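Cell division control protein 11 (Saccharomyces cerevisiae, PDB 5AR1) is a septin GTPase subunit that assembles with other septins into the cortical filament collar at the yeast mother-bud neck, where it acts in cytokinesis. Local coordinates at residues Ile26-Val30 with Leu281-Lys285; Ile115-Tyr119 with Leu165-Val169; Tyr119-Leu123 with Leu292-Arg297; Lys190-Met194 with Leu228-Ala232. One frame throughout, in Å; residues are numbered along the deposited sequence.

Contact 1 (Ile26-Val30 with Leu281-Lys285); sequences ITFTV and LHDLK
Ile26 and Thr27 lead into strand 28-34 of the septin GTPase sheet, which Phe28 to Val30 begin across helix 274-290. Strand 28-30 and helix 281-285 cross at 85°, with axes 9.4 Å apart. The nearest CA atoms, of Phe28 and Lys285, are 7.2 Å apart. Ile26 points its CB toward the helix. Ile26 CG2 lies 3.7 Å from His282 CE1, at the edge of the imidazole, and 3.6 Å from Lys285 NZ. The CA-to-CB bond of Thr27 points away. Lys285, t at chi1 and p at chi4, donates from NZ to Thr27 O at 2.8 Å. Phe28 has extended backbone angles and a t chi1, which sends its ring to the helix. Leu281 CG sits 3.5 Å from the ring centroid of Phe28, a CH-pi contact over the face. Phe28 CZ is 4.2 Å from Leu284 CD1. This is helix-on-sheet packing of a P-loop NTPase fold. Phe28 makes the larger part of the apolar contact, Ile26 its margin, and Lys285 satisfies the last carbonyl before the strand.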
loop_
_atom_site.group_PDB
_atom_site.type_symbol
_atom_site.label_atom_id
_atom_site.label_comp_id
_atom_site.label_asym_id
_atom_site.label_seq_id
_atom_site.Cartn_x
_atom_site.Cartn_y
_atom_site.Cartn_z
ATOM N N ILE A 26 -11.736 13.721 -9.706
ATOM C CA ILE A 26 -11.365 13.172 -8.401
ATOM C C ILE A 26 -9.906 12.662 -8.412
ATOM O O ILE A 26 -9.626 11.560 -8.900
ATOM C CB ILE A 26 -12.387 12.101 -7.889
ATOM C CG1 ILE A 26 -13.842 12.644 -7.917
ATOM C CG2 ILE A 26 -12.010 11.581 -6.485
ATOM C CD1 ILE A 26 -14.963 11.538 -7.958
ATOM N N THR A 27 -8.987 13.479 -7.864
ATOM C CA THR A 27 -7.555 13.177 -7.766
ATOM C C THR A 27 -7.293 12.158 -6.667
ATOM O O THR A 27 -8.011 12.135 -5.666
ATOM C CB THR A 27 -6.742 14.451 -7.462
ATOM O OG1 THR A 27 -7.254 15.074 -6.279
ATOM C CG2 THR A 27 -6.707 15.436 -8.633
ATOM N N PHE A 28 -6.238 11.349 -6.836
ATOM C CA PHE A 28 -5.824 10.352 -5.855
ATOM C C PHE A 28 -4.306 10.249 -5.786
ATOM O O PHE A 28 -3.651 10.173 -6.824
ATOM C CB PHE A 28 -6.448 8.985 -6.158
ATOM C CG PHE A 28 -6.130 7.955 -5.106
ATOM C CD1 PHE A 28 -4.978 7.173 -5.194
ATOM C CD2 PHE A 28 -6.977 7.761 -4.022
ATOM C CE1 PHE A 28 -4.670 6.227 -4.202
ATOM C CE2 PHE A 28 -6.680 6.795 -3.043
ATOM C CZ PHE A 28 -5.525 6.039 -3.137
ATOM N N THR A 29 -3.755 10.194 -4.557
ATOM C CA THR A 29 -2.316 10.093 -4.316
ATOM C C THR A 29 -1.924 8.719 -3.766
ATOM O O THR A 29 -2.365 8.326 -2.681
ATOM C CB THR A 29 -1.804 11.253 -3.435
ATOM O OG1 THR A 29 -2.412 12.496 -3.822
ATOM C CG2 THR A 29 -0.289 11.381 -3.474
ATOM N N VAL A 30 -1.083 8.002 -4.523
ATOM C CA VAL A 30 -0.555 6.689 -4.155
ATOM C C VAL A 30 0.982 6.707 -4.256
ATOM O O VAL A 30 1.522 7.119 -5.280
ATOM C CB VAL A 30 -1.240 5.511 -4.910
ATOM C CG1 VAL A 30 -1.042 5.592 -6.421
ATOM C CG2 VAL A 30 -0.790 4.162 -4.367
ATOM N N LEU A 281 -9.995 2.730 -3.498
ATOM C CA LEU A 281 -9.228 3.958 -3.577
ATOM C C LEU A 281 -9.992 5.035 -2.790
ATOM O O LEU A 281 -9.393 5.755 -1.985
ATOM C CB LEU A 281 -9.053 4.316 -5.056
ATOM C CG LEU A 281 -7.634 4.387 -5.641
ATOM C CD1 LEU A 281 -6.700 3.425 -5.005
ATOM C CD2 LEU A 281 -7.660 4.127 -7.117
ATOM N N HIS A 282 -11.340 5.032 -2.917
ATOM C CA HIS A 282 -12.231 5.917 -2.173
ATOM C C HIS A 282 -12.229 5.582 -0.692
ATOM O O HIS A 282 -12.417 6.481 0.110
ATOM C CB HIS A 282 -13.652 5.864 -2.735
ATOM C CG HIS A 282 -13.894 6.831 -3.855
ATOM N ND1 HIS A 282 -13.109 7.960 -4.025
ATOM C CD2 HIS A 282 -14.859 6.824 -4.805
ATOM C CE1 HIS A 282 -13.610 8.586 -5.076
ATOM N NE2 HIS A 282 -14.669 7.945 -5.573
ATOM N N ASP A 283 -11.987 4.300 -0.314
ATOM C CA ASP A 283 -11.908 3.967 1.109
ATOM C C ASP A 283 -10.543 4.375 1.707
ATOM O O ASP A 283 -10.496 4.768 2.862
ATOM C CB ASP A 283 -12.283 2.508 1.406
ATOM C CG ASP A 283 -13.757 2.141 1.180
ATOM O OD1 ASP A 283 -14.603 3.069 1.085
ATOM O OD2 ASP A 283 -14.068 0.925 1.116
ATOM N N LEU A 284 -9.455 4.342 0.911
ATOM C CA LEU A 284 -8.118 4.734 1.351
ATOM C C LEU A 284 -8.061 6.254 1.376
ATOM O O LEU A 284 -7.339 6.838 2.198
ATOM C CB LEU A 284 -7.036 4.218 0.385
ATOM C CG LEU A 284 -6.944 2.729 0.133
ATOM C CD1 LEU A 284 -6.513 2.455 -1.281
ATOM C CD2 LEU A 284 -5.985 2.073 1.089
ATOM N N LYS A 285 -8.790 6.907 0.449
ATOM C CA LYS A 285 -8.820 8.372 0.386
ATOM C C LYS A 285 -9.530 8.815 1.644
ATOM O O LYS A 285 -8.970 9.582 2.403
ATOM C CB LYS A 285 -9.568 8.851 -0.869
ATOM C CG LYS A 285 -9.185 10.222 -1.360
ATOM C CD LYS A 285 -10.417 11.087 -1.583
ATOM C CE LYS A 285 -10.073 12.440 -2.164
ATOM N NZ LYS A 285 -9.984 12.405 -3.651
#

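Contact 2 (Ile115-Tyr119 with Leu165-Val169); sequences IRHQY and LGSLV
Ile115 is the apolar centre of this buried contact. It belongs to the septin G domain, a P-loop NTPase fold, where helix 109-125 packs on the turn between helix 156-165 and strand 171-175. Residues 115-119 are regular helix. Residues 166-168 keep helical backbone angles but lack the regular helical hydrogen bonding, and Val169 is extended. Leu168 N and Val169 N both bond to Leu165 O, at 3.1 and 2.9 Å. The nearest CA atoms are those of Ile115 and Leu168, 7.1 Å apart. With chi1 m and chi2 near 145°, Ile115 CD1 reaches Leu165 CD2 at 3.6 Å and Val169 CG1 at 4.2 Å, while Ile115 CG2 meets Leu168 CB at 3.6 Å. Leu168, also m at chi1, touches both Ile115 and Arg116. Arg116 adds its aliphatic part, with Arg116 CG 3.8 Å from Leu168 CD2. Tyr296 touches both Arg116 and Leu168. The contact joins the loop before strand 171-175 to helix 109-125, with helix 292-300 alongside. At the polar edge Tyr119, one turn after Ile115, points toward the loop with chi1 m. Its hydroxyl makes a weak hydrogen bond, Tyr119 OH to Leu168 O at 2.7 Å.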
loop_
_atom_site.group_PDB
_atom_site.type_symbol
_atom_site.label_atom_id
_atom_site.label_comp_id
_atom_site.label_asym_id
_atom_site.label_seq_id
_atom_site.Cartn_x
_atom_site.Cartn_y
_atom_site.Cartn_z
ATOM N N ILE A 115 5.238 12.809 3.868
ATOM C CA ILE A 115 3.956 12.356 4.446
ATOM C C ILE A 115 3.481 13.327 5.524
ATOM O O ILE A 115 2.397 13.883 5.373
ATOM C CB ILE A 115 4.008 10.873 4.953
ATOM C CG1 ILE A 115 4.107 9.892 3.782
ATOM C CG2 ILE A 115 2.819 10.499 5.869
ATOM C CD1 ILE A 115 4.887 8.796 4.083
ATOM N N ARG A 116 4.313 13.577 6.567
ATOM C CA ARG A 116 4.007 14.506 7.662
ATOM C C ARG A 116 3.738 15.920 7.151
ATOM O O ARG A 116 2.823 16.587 7.637
ATOM C CB ARG A 116 5.170 14.547 8.662
ATOM C CG ARG A 116 4.914 13.817 9.964
ATOM C CD ARG A 116 6.215 13.557 10.691
ATOM N NE ARG A 116 6.447 12.124 10.889
ATOM C CZ ARG A 116 7.600 11.592 11.291
ATOM N NH1 ARG A 116 8.653 12.369 11.533
ATOM N NH2 ARG A 116 7.712 10.277 11.447
ATOM N N HIS A 117 4.532 16.363 6.166
ATOM C CA HIS A 117 4.478 17.714 5.596
ATOM C C HIS A 117 3.208 17.944 4.790
ATOM O O HIS A 117 2.675 19.060 4.791
ATOM C CB HIS A 117 5.761 18.067 4.798
ATOM C CG HIS A 117 5.635 19.297 3.961
ATOM N ND1 HIS A 117 5.596 20.556 4.535
ATOM C CD2 HIS A 117 5.489 19.418 2.621
ATOM C CE1 HIS A 117 5.463 21.405 3.527
ATOM N NE2 HIS A 117 5.384 20.765 2.357
ATOM N N GLN A 118 2.717 16.898 4.125
ATOM C CA GLN A 118 1.487 17.002 3.362
ATOM C C GLN A 118 0.317 17.199 4.324
ATOM O O GLN A 118 -0.555 18.035 4.067
ATOM C CB GLN A 118 1.297 15.753 2.498
ATOM C CG GLN A 118 2.255 15.684 1.309
ATOM C CD GLN A 118 2.137 16.869 0.391
ATOM O OE1 GLN A 118 1.040 17.359 0.086
ATOM N NE2 GLN A 118 3.273 17.359 -0.058
ATOM N N TYR A 119 0.353 16.464 5.464
ATOM C CA TYR A 119 -0.625 16.539 6.547
ATOM C C TYR A 119 -0.444 17.855 7.295
ATOM O O TYR A 119 -1.400 18.344 7.890
ATOM C CB TYR A 119 -0.491 15.360 7.528
ATOM C CG TYR A 119 -0.994 14.020 7.037
ATOM C CD1 TYR A 119 -2.338 13.673 7.146
ATOM C CD2 TYR A 119 -0.113 13.053 6.565
ATOM C CE1 TYR A 119 -2.796 12.419 6.742
ATOM C CE2 TYR A 119 -0.561 11.804 6.141
ATOM C CZ TYR A 119 -1.902 11.487 6.245
ATOM O OH TYR A 119 -2.338 10.257 5.829
ATOM N N LEU A 165 5.586 4.566 10.075
ATOM C CA LEU A 165 4.827 5.141 8.971
ATOM C C LEU A 165 3.439 4.584 8.812
ATOM O O LEU A 165 2.609 5.243 8.198
ATOM C CB LEU A 165 5.629 5.060 7.666
ATOM C CG LEU A 165 6.779 6.103 7.650
ATOM C CD1 LEU A 165 8.135 5.503 8.071
ATOM C CD2 LEU A 165 6.871 6.834 6.336
ATOM N N GLY A 166 3.166 3.449 9.447
ATOM C CA GLY A 166 1.865 2.778 9.413
ATOM C C GLY A 166 0.761 3.503 10.153
ATOM O O GLY A 166 -0.418 3.169 10.008
ATOM N N SER A 167 1.141 4.488 10.962
ATOM C CA SER A 167 0.199 5.302 11.712
ATOM C C SER A 167 -0.164 6.548 10.898
ATOM O O SER A 167 -1.248 7.101 11.083
ATOM C CB SER A 167 0.804 5.702 13.052
ATOM O OG SER A 167 -0.200 6.209 13.915
ATOM N N LEU A 168 0.747 6.977 9.993
ATOM C CA LEU A 168 0.591 8.161 9.146
ATOM C C LEU A 168 0.027 7.867 7.747
ATOM O O LEU A 168 -0.726 8.691 7.239
ATOM C CB LEU A 168 1.918 8.926 9.014
ATOM C CG LEU A 168 2.649 9.274 10.302
ATOM C CD1 LEU A 168 4.057 8.694 10.298
ATOM C CD2 LEU A 168 2.671 10.768 10.529
ATOM N N VAL A 169 0.415 6.746 7.107
ATOM C CA VAL A 169 -0.032 6.394 5.750
ATOM C C VAL A 169 -0.651 5.000 5.720
ATOM O O VAL A 169 -0.268 4.170 6.539
ATOM C CB VAL A 169 1.109 6.588 4.699
ATOM C CG1 VAL A 169 2.272 5.627 4.913
ATOM C CG2 VAL A 169 0.598 6.504 3.268
#

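Contact 3 (Tyr119-Leu123 with Leu292-Arg297); sequences YDEIL and LYERYR
This is a helix-helix contact built mainly on three tyrosines, well away from the nucleotide site. Helix 109-125 meets helix 292-300 about 19 Å from the centre of the chain, measured centre to centre. The segments 119-123 and 292-297 cross at -74°, with axes 10.7 Å apart. Two CA pairs set the register: Tyr119 with Tyr293 at 6.7 Å, and Leu123 with Arg297 at 7.0 Å. Tyr119 has chi1 m and points at the second helix. Tyr119 CD1 lies 3.6 Å from Tyr293 CD1, edge to edge. Tyr119 CB lies 3.6 Å from Tyr296 CD2. The rings of Tyr119 and Tyr296 are oblique, with planes at 52° and centroids 5.9 Å apart. Helix 292-300 follows helix 274-290 in the chain. The contact joins helix 109-125 of the Ras-like core to this last helix of the septin G domain; in septins the two probably belong to the region of the NC interface between filament subunits. Tyr293, chi1 t, reaches Ile122 and Leu123, one turn on from Tyr119. Tyr293 OH is 3.5 Å from Ile122 CG1 and 3.3 Å from Leu123 CA. Arg139 makes a cation-pi contact with the Tyr293 ring. Leu123 CD1 also touches Arg297 CG at 3.8 Å, while Arg297 NH1 bridges to Glu294 OE2 at 2.9 Å within its own helix. Tyr296, again t at chi1, donates from OH to Asp120 OD1 at 2.7 Å.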
loop_
_atom_site.group_PDB
_atom_site.type_symbol
_atom_site.label_atom_id
_atom_site.label_comp_id
_atom_site.label_asym_id
_atom_site.label_seq_id
_atom_site.Cartn_x
_atom_site.Cartn_y
_atom_site.Cartn_z
ATOM N N TYR A 119 0.353 16.464 5.464
ATOM C CA TYR A 119 -0.625 16.539 6.547
ATOM C C TYR A 119 -0.444 17.855 7.295
ATOM O O TYR A 119 -1.400 18.344 7.890
ATOM C CB TYR A 119 -0.491 15.360 7.528
ATOM C CG TYR A 119 -0.994 14.020 7.037
ATOM C CD1 TYR A 119 -2.338 13.673 7.146
ATOM C CD2 TYR A 119 -0.113 13.053 6.565
ATOM C CE1 TYR A 119 -2.796 12.419 6.742
ATOM C CE2 TYR A 119 -0.561 11.804 6.141
ATOM C CZ TYR A 119 -1.902 11.487 6.245
ATOM O OH TYR A 119 -2.338 10.257 5.829
ATOM N N ASP A 120 0.776 18.429 7.267
ATOM C CA ASP A 120 1.070 19.723 7.899
ATOM C C ASP A 120 0.443 20.886 7.131
ATOM O O ASP A 120 -0.151 21.759 7.761
ATOM C CB ASP A 120 2.588 19.948 8.080
ATOM C CG ASP A 120 3.196 19.303 9.319
ATOM O OD1 ASP A 120 2.519 19.283 10.379
ATOM O OD2 ASP A 120 4.360 18.843 9.241
ATOM N N GLU A 121 0.541 20.877 5.778
ATOM C CA GLU A 121 -0.007 21.936 4.929
ATOM C C GLU A 121 -1.555 21.936 4.847
ATOM O O GLU A 121 -2.126 22.972 4.493
ATOM C CB GLU A 121 0.646 22.001 3.528
ATOM C CG GLU A 121 0.572 20.764 2.647
ATOM C CD GLU A 121 1.166 20.920 1.253
ATOM O OE1 GLU A 121 2.139 21.694 1.093
ATOM O OE2 GLU A 121 0.668 20.243 0.323
ATOM N N ILE A 122 -2.238 20.828 5.208
ATOM C CA ILE A 122 -3.714 20.821 5.252
ATOM C C ILE A 122 -4.114 21.510 6.558
ATOM O O ILE A 122 -4.800 22.533 6.523
ATOM C CB ILE A 122 -4.406 19.424 5.022
ATOM C CG1 ILE A 122 -5.787 19.301 5.714
ATOM C CG2 ILE A 122 -3.529 18.286 5.418
ATOM C CD1 ILE A 122 -6.968 19.730 4.894
ATOM N N LEU A 123 -3.595 20.988 7.695
ATOM C CA LEU A 123 -3.780 21.487 9.057
ATOM C C LEU A 123 -3.445 22.979 9.132
ATOM O O LEU A 123 -4.060 23.707 9.914
ATOM C CB LEU A 123 -2.913 20.639 10.011
ATOM C CG LEU A 123 -2.678 21.084 11.464
ATOM C CD1 LEU A 123 -3.991 21.249 12.244
ATOM C CD2 LEU A 123 -1.779 20.088 12.173
ATOM N N LEU A 292 -6.801 8.741 9.852
ATOM C CA LEU A 292 -5.333 8.887 9.771
ATOM C C LEU A 292 -4.776 10.332 9.908
ATOM O O LEU A 292 -3.643 10.507 10.368
ATOM C CB LEU A 292 -4.843 8.261 8.468
ATOM C CG LEU A 292 -3.879 7.112 8.551
ATOM C CD1 LEU A 292 -4.238 6.182 9.653
ATOM C CD2 LEU A 292 -3.793 6.407 7.227
ATOM N N TYR A 293 -5.556 11.340 9.463
ATOM C CA TYR A 293 -5.222 12.757 9.560
ATOM C C TYR A 293 -5.749 13.248 10.898
ATOM O O TYR A 293 -5.159 14.140 11.508
ATOM C CB TYR A 293 -5.836 13.553 8.389
ATOM C CG TYR A 293 -5.924 15.055 8.603
ATOM C CD1 TYR A 293 -4.787 15.858 8.553
ATOM C CD2 TYR A 293 -7.149 15.675 8.828
ATOM C CE1 TYR A 293 -4.864 17.238 8.741
ATOM C CE2 TYR A 293 -7.240 17.052 9.016
ATOM C CZ TYR A 293 -6.094 17.832 8.975
ATOM O OH TYR A 293 -6.196 19.195 9.144
ATOM N N GLU A 294 -6.854 12.646 11.359
ATOM C CA GLU A 294 -7.496 12.969 12.628
ATOM C C GLU A 294 -6.580 12.684 13.830
ATOM O O GLU A 294 -6.555 13.461 14.781
ATOM C CB GLU A 294 -8.833 12.214 12.728
ATOM C CG GLU A 294 -10.038 13.111 12.974
ATOM C CD GLU A 294 -10.019 14.496 12.349
ATOM O OE1 GLU A 294 -10.089 14.597 11.102
ATOM O OE2 GLU A 294 -9.936 15.483 13.113
ATOM N N ARG A 295 -5.805 11.582 13.754
ATOM C CA ARG A 295 -4.846 11.152 14.772
ATOM C C ARG A 295 -3.651 12.096 14.779
ATOM O O ARG A 295 -3.105 12.380 15.847
ATOM C CB ARG A 295 -4.382 9.710 14.492
ATOM C CG ARG A 295 -3.701 9.042 15.687
ATOM C CD ARG A 295 -3.219 7.635 15.396
ATOM N NE ARG A 295 -4.328 6.726 15.093
ATOM C CZ ARG A 295 -4.444 6.031 13.966
ATOM N NH1 ARG A 295 -3.505 6.106 13.031
ATOM N NH2 ARG A 295 -5.491 5.239 13.774
ATOM N N TYR A 296 -3.237 12.565 13.583
ATOM C CA TYR A 296 -2.112 13.487 13.423
ATOM C C TYR A 296 -2.488 14.896 13.876
ATOM O O TYR A 296 -1.637 15.602 14.411
ATOM C CB TYR A 296 -1.588 13.484 11.973
ATOM C CG TYR A 296 -0.364 14.354 11.756
ATOM C CD1 TYR A 296 0.889 13.955 12.208
ATOM C CD2 TYR A 296 -0.462 15.570 11.090
ATOM C CE1 TYR A 296 2.018 14.745 12.001
ATOM C CE2 TYR A 296 0.663 16.364 10.866
ATOM C CZ TYR A 296 1.902 15.945 11.321
ATOM O OH TYR A 296 3.011 16.736 11.125
ATOM N N ARG A 297 -3.757 15.294 13.654
ATOM C CA ARG A 297 -4.316 16.592 14.038
ATOM C C ARG A 297 -4.401 16.665 15.560
ATOM O O ARG A 297 -4.008 17.674 16.143
ATOM C CB ARG A 297 -5.720 16.761 13.433
ATOM C CG ARG A 297 -6.093 18.187 13.079
ATOM C CD ARG A 297 -7.590 18.394 13.171
ATOM N NE ARG A 297 -7.980 18.879 14.498
ATOM C CZ ARG A 297 -8.450 18.113 15.478
ATOM N NH1 ARG A 297 -8.613 16.808 15.294
ATOM N NH2 ARG A 297 -8.771 18.647 16.651
#

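Contact 4 (Lys190-Met194 with Leu228-Ala232); sequences KKLIM and LLPFA
Segment 228-232 is a loop with no regular helix or strand, following helix 218-228. It packs on residues 190-194, regular helix within 183-199. The CA-to-CB bond of Leu228 points away, but Lys190 NZ donates to Leu228 O at 2.8 Å. The lysine is m at chi1 and t from chi2 to chi4, so it is nearly straight. Leu229 is extended. Leu229 O is 3.9 Å from Met194 CG, and Met194, m at all three chi angles, brings SD 4.5 Å from Leu229 CB. Pro230 follows a cis peptide bond and has its CA 6.1 Å from that of Lys190, the closest CA pair. Three side chains grip the pyrrolidine ring: Pro230 CG is 3.5 Å from Ile193 CG2, and Pro230 CD is 3.9 Å from Met194 SD and 3.8 Å from Lys190 CG. Ala232 CB is 4.3 Å from Lys190 CE. The side chain of Ala232 is about 4 Å from that of Ser178, which by similarity binds GTP, so the packing lies beside the probable nucleotide pocket. Phe231 bonds to Ile175 through the backbone, Ala232 likewise to Tyr240; the loop joins strands 171-175 and 239-240 and packs against helix 183-199.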
loop_
_atom_site.group_PDB
_atom_site.type_symbol
_atom_site.label_atom_id
_atom_site.label_comp_id
_atom_site.label_asym_id
_atom_site.label_seq_id
_atom_site.Cartn_x
_atom_site.Cartn_y
_atom_site.Cartn_z
ATOM N N LYS A 190 4.466 -15.493 1.357
ATOM C CA LYS A 190 3.205 -14.870 1.747
ATOM C C LYS A 190 2.917 -15.166 3.232
ATOM O O LYS A 190 2.856 -14.226 4.026
ATOM C CB LYS A 190 2.051 -15.289 0.820
ATOM C CG LYS A 190 1.993 -14.492 -0.483
ATOM C CD LYS A 190 0.577 -14.477 -1.048
ATOM C CE LYS A 190 0.499 -13.778 -2.384
ATOM N NZ LYS A 190 -0.892 -13.730 -2.908
ATOM N N LYS A 191 2.897 -16.467 3.613
ATOM C CA LYS A 191 2.690 -16.986 4.975
ATOM C C LYS A 191 3.574 -16.261 6.015
ATOM O O LYS A 191 3.049 -15.784 7.023
ATOM C CB LYS A 191 2.975 -18.510 4.995
ATOM C CG LYS A 191 2.606 -19.235 6.297
ATOM C CD LYS A 191 3.316 -20.570 6.481
ATOM C CE LYS A 191 2.548 -21.729 5.872
ATOM N NZ LYS A 191 3.153 -23.056 6.212
ATOM N N LEU A 192 4.899 -16.174 5.757
ATOM C CA LEU A 192 5.884 -15.578 6.661
ATOM C C LEU A 192 5.691 -14.060 6.832
ATOM O O LEU A 192 5.611 -13.587 7.965
ATOM C CB LEU A 192 7.338 -15.914 6.248
ATOM C CG LEU A 192 7.723 -17.367 5.862
ATOM C CD1 LEU A 192 9.197 -17.456 5.482
ATOM C CD2 LEU A 192 7.444 -18.384 6.995
ATOM N N ILE A 193 5.586 -13.297 5.723
ATOM C CA ILE A 193 5.388 -11.852 5.779
ATOM C C ILE A 193 4.176 -11.559 6.654
ATOM O O ILE A 193 4.239 -10.675 7.510
ATOM C CB ILE A 193 5.250 -11.250 4.367
ATOM C CG1 ILE A 193 6.575 -11.342 3.600
ATOM C CG2 ILE A 193 4.766 -9.792 4.440
ATOM C CD1 ILE A 193 6.415 -11.296 2.079
ATOM N N MET A 194 3.098 -12.346 6.480
ATOM C CA MET A 194 1.888 -12.186 7.273
ATOM C C MET A 194 2.132 -12.555 8.735
ATOM O O MET A 194 1.647 -11.846 9.619
ATOM C CB MET A 194 0.700 -12.945 6.671
ATOM C CG MET A 194 0.245 -12.413 5.318
ATOM S SD MET A 194 0.076 -10.596 5.177
ATOM C CE MET A 194 -1.185 -10.250 6.500
ATOM N N LEU A 228 -5.380 -12.302 -0.587
ATOM C CA LEU A 228 -4.366 -12.093 -1.618
ATOM C C LEU A 228 -3.107 -11.404 -1.094
ATOM O O LEU A 228 -2.039 -11.504 -1.708
ATOM C CB LEU A 228 -4.976 -11.352 -2.822
ATOM C CG LEU A 228 -6.223 -12.006 -3.455
ATOM C CD1 LEU A 228 -6.878 -11.083 -4.461
ATOM C CD2 LEU A 228 -5.894 -13.330 -4.089
ATOM N N LEU A 229 -3.231 -10.750 0.069
ATOM C CA LEU A 229 -2.164 -10.036 0.771
ATOM C C LEU A 229 -1.066 -10.969 1.259
ATOM O O LEU A 229 -1.399 -12.031 1.821
ATOM C CB LEU A 229 -2.759 -9.306 1.985
ATOM C CG LEU A 229 -2.702 -7.805 2.044
ATOM C CD1 LEU A 229 -2.586 -7.164 0.671
ATOM C CD2 LEU A 229 -3.890 -7.284 2.783
ATOM N N PRO A 230 0.236 -10.573 1.135
ATOM C CA PRO A 230 0.778 -9.377 0.463
ATOM C C PRO A 230 0.619 -9.509 -1.051
ATOM O O PRO A 230 0.971 -10.549 -1.609
ATOM C CB PRO A 230 2.268 -9.382 0.866
ATOM C CG PRO A 230 2.399 -10.399 1.936
ATOM C CD PRO A 230 1.340 -11.410 1.632
ATOM N N PHE A 231 0.055 -8.480 -1.716
ATOM C CA PHE A 231 -0.192 -8.527 -3.153
ATOM C C PHE A 231 1.037 -8.837 -4.006
ATOM O O PHE A 231 2.009 -8.106 -3.951
ATOM C CB PHE A 231 -0.865 -7.234 -3.637
ATOM C CG PHE A 231 -2.243 -6.952 -3.079
ATOM C CD1 PHE A 231 -3.163 -7.983 -2.890
ATOM C CD2 PHE A 231 -2.653 -5.643 -2.823
ATOM C CE1 PHE A 231 -4.441 -7.716 -2.400
ATOM C CE2 PHE A 231 -3.935 -5.376 -2.330
ATOM C CZ PHE A 231 -4.817 -6.415 -2.118
ATOM N N ALA A 232 1.000 -9.931 -4.772
ATOM C CA ALA A 232 2.071 -10.263 -5.711
ATOM C C ALA A 232 1.494 -9.799 -7.043
ATOM O O ALA A 232 0.896 -10.584 -7.786
ATOM C CB ALA A 232 2.328 -11.762 -5.715
#

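All four contacts lie in the septin G domain. Contacts 2 and 3 are neighbours, with centres 8 Å apart. They share Tyr119 and helix 109-125, and Ser167 O packs 3.1 Å from Arg295 NH1. Contact 1 is 15 to 16 Å from both, centre to centre, and uses helix 274-290, which precedes helix 292-300 of contact 3. Contact 4 is about 23 Å from contacts 1 and 2 and about 30 Å from contact 3, centre to centre, across the chain's centre. Along the sequence, contact 1 encloses contacts 2 and 4, which follow in series, and crosses contact 3. The last two helices of this chain thus return to the first strand and helix 109-125.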